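Local coordinates for fibronectin type III domain-containing protein (Simiduia agarivorans, PDB 6P2K), which probably cleaves beta-glucans such as xyloglucan, as an ancestral glycoside hydrolase of family GH74 whose paired seven-bladed beta-propellers make up this chain, at residues Q381-Y386 and E424-G429; M632-G637 and M705-H710. All blocks are in the same frame, centred on the assembly; numbering follows the deposited sequence.

Contact 1: Q381-Y386 and E424-G429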
# COMPACT_ATOMS: atom_id res chain seq x y z
N GLN B 381 -18.06 -18.39 -3.55
CA GLN B 381 -16.66 -17.98 -3.46
C GLN B 381 -16.11 -17.68 -4.84
O GLN B 381 -16.47 -18.33 -5.83
CB GLN B 381 -15.82 -19.08 -2.81
CG GLN B 381 -16.34 -19.61 -1.49
CD GLN B 381 -15.86 -21.02 -1.21
OE1 GLN B 381 -16.65 -21.93 -0.94
NE2 GLN B 381 -14.54 -21.22 -1.28
N THR B 382 -15.21 -16.70 -4.91
CA THR B 382 -14.63 -16.29 -6.18
C THR B 382 -13.11 -16.34 -6.13
O THR B 382 -12.49 -16.17 -5.08
CB THR B 382 -15.07 -14.87 -6.59
OG1 THR B 382 -15.04 -14.01 -5.44
CG2 THR B 382 -16.47 -14.90 -7.18
N VAL B 383 -12.53 -16.56 -7.31
CA VAL B 383 -11.09 -16.53 -7.53
C VAL B 383 -10.82 -15.46 -8.58
O VAL B 383 -11.34 -15.54 -9.70
CB VAL B 383 -10.56 -17.89 -7.99
CG1 VAL B 383 -9.07 -17.81 -8.31
CG2 VAL B 383 -10.84 -18.95 -6.94
N ASN B 384 -10.03 -14.45 -8.21
CA ASN B 384 -9.66 -13.40 -9.15
C ASN B 384 -8.50 -13.88 -10.01
O ASN B 384 -7.43 -14.21 -9.48
CB ASN B 384 -9.29 -12.12 -8.40
CG ASN B 384 -9.35 -10.88 -9.27
OD1 ASN B 384 -9.19 -10.95 -10.49
ND2 ASN B 384 -9.59 -9.73 -8.64
N TRP B 385 -8.70 -13.93 -11.32
CA TRP B 385 -7.65 -14.40 -12.22
C TRP B 385 -7.85 -13.81 -13.61
O TRP B 385 -8.93 -13.95 -14.19
CB TRP B 385 -7.63 -15.93 -12.29
CG TRP B 385 -6.35 -16.47 -12.84
CD1 TRP B 385 -6.18 -17.12 -14.03
CD2 TRP B 385 -5.06 -16.39 -12.23
NE1 TRP B 385 -4.85 -17.46 -14.20
CE2 TRP B 385 -4.15 -17.02 -13.10
CE3 TRP B 385 -4.58 -15.86 -11.03
CZ2 TRP B 385 -2.79 -17.13 -12.81
CZ3 TRP B 385 -3.23 -15.96 -10.75
CH2 TRP B 385 -2.35 -16.60 -11.63
N TYR B 386 -6.80 -13.17 -14.13
CA TYR B 386 -6.80 -12.66 -15.50
C TYR B 386 -7.91 -11.63 -15.72
O TYR B 386 -8.62 -11.66 -16.73
CB TYR B 386 -6.90 -13.81 -16.51
CG TYR B 386 -6.35 -13.51 -17.89
CD1 TYR B 386 -5.01 -13.16 -18.06
CD2 TYR B 386 -7.16 -13.61 -19.01
CE1 TYR B 386 -4.50 -12.90 -19.33
CE2 TYR B 386 -6.66 -13.35 -20.28
CZ TYR B 386 -5.33 -12.99 -20.43
OH TYR B 386 -4.84 -12.73 -21.69
N GLU B 424 -7.28 -26.68 -6.52
CA GLU B 424 -7.17 -26.12 -5.18
C GLU B 424 -8.54 -25.83 -4.58
O GLU B 424 -9.48 -25.45 -5.28
CB GLU B 424 -6.34 -24.83 -5.20
CG GLU B 424 -4.89 -25.07 -5.59
CD GLU B 424 -4.09 -23.79 -5.64
OE1 GLU B 424 -4.08 -23.14 -6.70
OE2 GLU B 424 -3.46 -23.44 -4.62
N SER B 425 -8.63 -26.01 -3.27
CA SER B 425 -9.85 -25.78 -2.51
C SER B 425 -9.55 -24.95 -1.28
O SER B 425 -8.48 -25.08 -0.68
CB SER B 425 -10.50 -27.11 -2.10
OG SER B 425 -11.74 -26.88 -1.44
N TRP B 426 -10.51 -24.10 -0.90
CA TRP B 426 -10.40 -23.31 0.32
C TRP B 426 -11.58 -23.52 1.26
O TRP B 426 -11.76 -22.73 2.20
CB TRP B 426 -10.26 -21.82 -0.03
CG TRP B 426 -9.08 -21.56 -0.91
CD1 TRP B 426 -7.82 -21.23 -0.51
CD2 TRP B 426 -9.04 -21.64 -2.34
NE1 TRP B 426 -7.00 -21.08 -1.61
CE2 TRP B 426 -7.73 -21.33 -2.74
CE3 TRP B 426 -9.99 -21.94 -3.32
CZ2 TRP B 426 -7.34 -21.31 -4.08
CZ3 TRP B 426 -9.61 -21.92 -4.65
CH2 TRP B 426 -8.30 -21.60 -5.02
N ASP B 427 -12.39 -24.56 1.04
CA ASP B 427 -13.49 -24.92 1.94
C ASP B 427 -13.42 -26.40 2.31
O ASP B 427 -14.44 -27.07 2.46
CB ASP B 427 -14.84 -24.57 1.32
CG ASP B 427 -15.06 -25.21 -0.05
OD1 ASP B 427 -14.35 -26.17 -0.41
OD2 ASP B 427 -15.95 -24.72 -0.78
N GLY B 428 -12.21 -26.92 2.47
CA GLY B 428 -12.02 -28.29 2.91
C GLY B 428 -12.18 -29.35 1.85
O GLY B 428 -12.29 -30.53 2.19
N GLY B 429 -12.21 -28.97 0.57
CA GLY B 429 -12.35 -29.93 -0.50
C GLY B 429 -13.73 -30.05 -1.09
O GLY B 429 -13.95 -30.95 -1.92
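The loop that presents Trp426 and Asp427 to Val383 and Gln381 is wound round one oxygen, Ser425 OG. Gly429 N gives it a hydrogen bond of 2.9 Å, bent to 135° at the hydrogen, and Asp427 N adds a weak one, 3.5 Å from Ser425 OG though nearly straight. The hydroxyl in turn is bonded to the carbonyl O of Ser431. Serine, aspartate, glycine and, in the strand that follows, Trp432 have the spacing of an Asp-box, the hairpin motif that recurs in the blades of GH74 and sialidase propellers. Here it joins strand 421-425 to strand 431-432.

Two side chains of strand 381-385 lie against this hairpin. The outer one is Gln381: its chain runs extended beyond CG and brings the amide up to the Asp427 carboxylate, with Gln381 CD 3.7 Å from Asp427 OD2. The two flat groups are turned 79° apart, so the amide does not lie flat on the carboxylate. Asp427 OD2 has a hydrogen bond with Ser431 OG. Deeper in, Val383 reaches the six-membered end of the Trp426 indole through one methyl, CG2, which lies 3.9 Å from Trp426 CZ3. That branch approaches obliquely, and the two side chains cross at about a right angle. Thr392, on strand 388-395, touches both of them, while Tyr412 meets the indole with its ring.

Gln381 also packs on Glu550 of a second subunit. Across the contact the polar pair is partly exposed and the apolar pair buried; the hydroxyl of Ser431 is neutral, so its bond probably fixes the Asp427 carboxylate without cancelling its charge.

Contact 2: M632-G637 and M705-H710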
# COMPACT_ATOMS: atom_id res chain seq x y z
N MET B 632 8.26 -48.48 6.26
CA MET B 632 7.32 -49.37 5.59
C MET B 632 7.46 -49.22 4.08
O MET B 632 7.43 -48.10 3.55
CB MET B 632 5.89 -49.07 6.04
CG MET B 632 4.84 -50.02 5.49
SD MET B 632 4.07 -49.42 3.97
CE MET B 632 3.11 -48.05 4.60
N SER B 633 7.58 -50.35 3.39
CA SER B 633 7.75 -50.39 1.94
C SER B 633 6.58 -51.12 1.30
O SER B 633 6.18 -52.19 1.76
CB SER B 633 9.06 -51.08 1.57
OG SER B 633 9.07 -51.49 0.21
N PHE B 634 6.06 -50.55 0.22
CA PHE B 634 5.07 -51.19 -0.63
C PHE B 634 5.71 -51.36 -2.00
O PHE B 634 5.89 -50.37 -2.73
CB PHE B 634 3.78 -50.37 -0.71
CG PHE B 634 2.76 -50.92 -1.68
CD1 PHE B 634 2.41 -52.26 -1.66
CD2 PHE B 634 2.16 -50.08 -2.61
CE1 PHE B 634 1.47 -52.75 -2.55
CE2 PHE B 634 1.22 -50.57 -3.50
CZ PHE B 634 0.87 -51.91 -3.47
N ALA B 635 6.05 -52.59 -2.34
CA ALA B 635 6.85 -52.87 -3.53
C ALA B 635 6.85 -54.38 -3.75
O ALA B 635 6.33 -55.14 -2.94
CB ALA B 635 8.29 -52.35 -3.37
N LYS B 636 7.45 -54.79 -4.86
CA LYS B 636 7.75 -56.19 -5.09
C LYS B 636 9.22 -56.46 -4.77
O LYS B 636 10.03 -55.54 -4.67
CB LYS B 636 7.43 -56.60 -6.53
CG LYS B 636 8.49 -56.26 -7.56
CD LYS B 636 8.05 -56.69 -8.96
CE LYS B 636 9.23 -56.85 -9.91
NZ LYS B 636 9.29 -58.23 -10.48
N GLY B 637 9.54 -57.74 -4.59
CA GLY B 637 10.91 -58.12 -4.31
C GLY B 637 11.30 -57.90 -2.85
O GLY B 637 10.48 -57.95 -1.94
N MET B 705 -2.93 -49.77 2.64
CA MET B 705 -2.44 -50.08 1.30
C MET B 705 -3.63 -50.48 0.44
O MET B 705 -4.73 -50.75 0.94
CB MET B 705 -1.39 -51.20 1.33
CG MET B 705 -1.90 -52.54 1.84
SD MET B 705 -2.62 -53.57 0.54
CE MET B 705 -1.21 -53.77 -0.55
N SER B 706 -3.41 -50.52 -0.88
CA SER B 706 -4.47 -50.84 -1.83
C SER B 706 -3.90 -51.66 -2.97
O SER B 706 -2.94 -51.23 -3.63
CB SER B 706 -5.13 -49.56 -2.35
OG SER B 706 -5.85 -49.82 -3.55
N TYR B 707 -4.50 -52.83 -3.22
CA TYR B 707 -4.08 -53.70 -4.31
C TYR B 707 -4.86 -53.34 -5.57
O TYR B 707 -6.10 -53.33 -5.57
CB TYR B 707 -4.31 -55.17 -3.95
CG TYR B 707 -3.14 -55.83 -3.26
CD1 TYR B 707 -1.89 -55.86 -3.87
CD2 TYR B 707 -3.28 -56.42 -2.01
CE1 TYR B 707 -0.81 -56.47 -3.25
CE2 TYR B 707 -2.20 -57.03 -1.39
CZ TYR B 707 -0.97 -57.05 -2.01
OH TYR B 707 0.10 -57.65 -1.39
N TYR B 708 -4.14 -53.06 -6.66
CA TYR B 708 -4.75 -52.51 -7.86
C TYR B 708 -3.87 -52.82 -9.06
O TYR B 708 -2.66 -52.59 -9.01
CB TYR B 708 -4.96 -51.00 -7.70
CG TYR B 708 -5.41 -50.28 -8.94
CD1 TYR B 708 -6.73 -50.33 -9.36
CD2 TYR B 708 -4.51 -49.52 -9.69
CE1 TYR B 708 -7.14 -49.66 -10.50
CE2 TYR B 708 -4.92 -48.84 -10.82
CZ TYR B 708 -6.23 -48.92 -11.22
OH TYR B 708 -6.63 -48.25 -12.36
N ASP B 709 -4.47 -53.33 -10.13
CA ASP B 709 -3.76 -53.67 -11.37
C ASP B 709 -4.15 -52.64 -12.43
O ASP B 709 -5.23 -52.73 -13.03
CB ASP B 709 -4.07 -55.09 -11.81
CG ASP B 709 -3.13 -55.58 -12.91
OD1 ASP B 709 -2.52 -54.75 -13.61
OD2 ASP B 709 -3.01 -56.82 -13.08
N HIS B 710 -3.26 -51.68 -12.67
CA HIS B 710 -3.54 -50.61 -13.62
C HIS B 710 -3.68 -51.11 -15.05
O HIS B 710 -4.23 -50.40 -15.90
CB HIS B 710 -2.44 -49.55 -13.55
CG HIS B 710 -1.18 -49.94 -14.28
ND1 HIS B 710 -0.19 -50.70 -13.71
CD2 HIS B 710 -0.77 -49.67 -15.54
CE1 HIS B 710 0.78 -50.88 -14.58
NE2 HIS B 710 0.46 -50.26 -15.70
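Phe634 and Met705 meet across two strands, 632-634 and 705-709, that run in nearly the same direction, 13° apart, with axes 9.9 Å from each other and no hydrogen bond between them. What joins them is side-chain packing. Phe634 CG stands anti to its backbone nitrogen (chi1 174°), which sends the ring across toward the other strand. Its CE1 corner lies 3.5 Å from the methyl carbon CE of Met705, which comes in obliquely, and Phe634 CZ is 3.9 Å from Ser706 O. Tyr707 arrives differently: its CE1 is at the rim of the phenylalanine ring, near the ring plane, 4.4 Å from Phe634 CE1.

Met705 is bent at chi2 and chi3, and this curl carries its methyl over the middle of the Tyr707 ring, with CE 3.4 Å above the plane. The same methyl thus touches Phe634 while covering one face of the tyrosine, a CH-pi contact made within strand 705-709.

The two strands belong to successive four-stranded antiparallel sheets, 618-664 and 697-733, each a blade of a beta-propeller; the contact is the hydrophobic packing of one blade against the next. Just beyond Phe634 the chain turns a corner at Ala635 and Lys636, and strand 637-638 joins the sheet of the preceding blade.

An alanine in place of Phe634 would remove the ring that bridges the blades and is likely to open a gap beside the Met705 methyl, letting the bent side chain shift.

Trp648, on strand 648-653, sets its ring edge-to-face with Phe634, and its backbone O accepts a hydrogen bond from Tyr707 OH, so the tyrosine's polar end is satisfied across the same interface. Ile650, two residues along, touches both Phe634 and Met705.

The two contacts come in series along the chain, contact 1 closing before contact 2 opens, and they do not touch: their centres are 34 Å apart and their nearest atoms about 21 Å. They probably belong to the same propeller, the C-terminal one, but join different things. Contact 1 sets strand 381-385, hairpin partner of 388-395, against the Asp-box loop of a blade, close to a neighbouring subunit; segments 632-637 and 705-710 join successive blades, and no other chain of the assembly reaches them. Both lie away from the annotated zinc sites, although the Phe634 side chain of contact 2 is about 13 Å from a bound zinc ion.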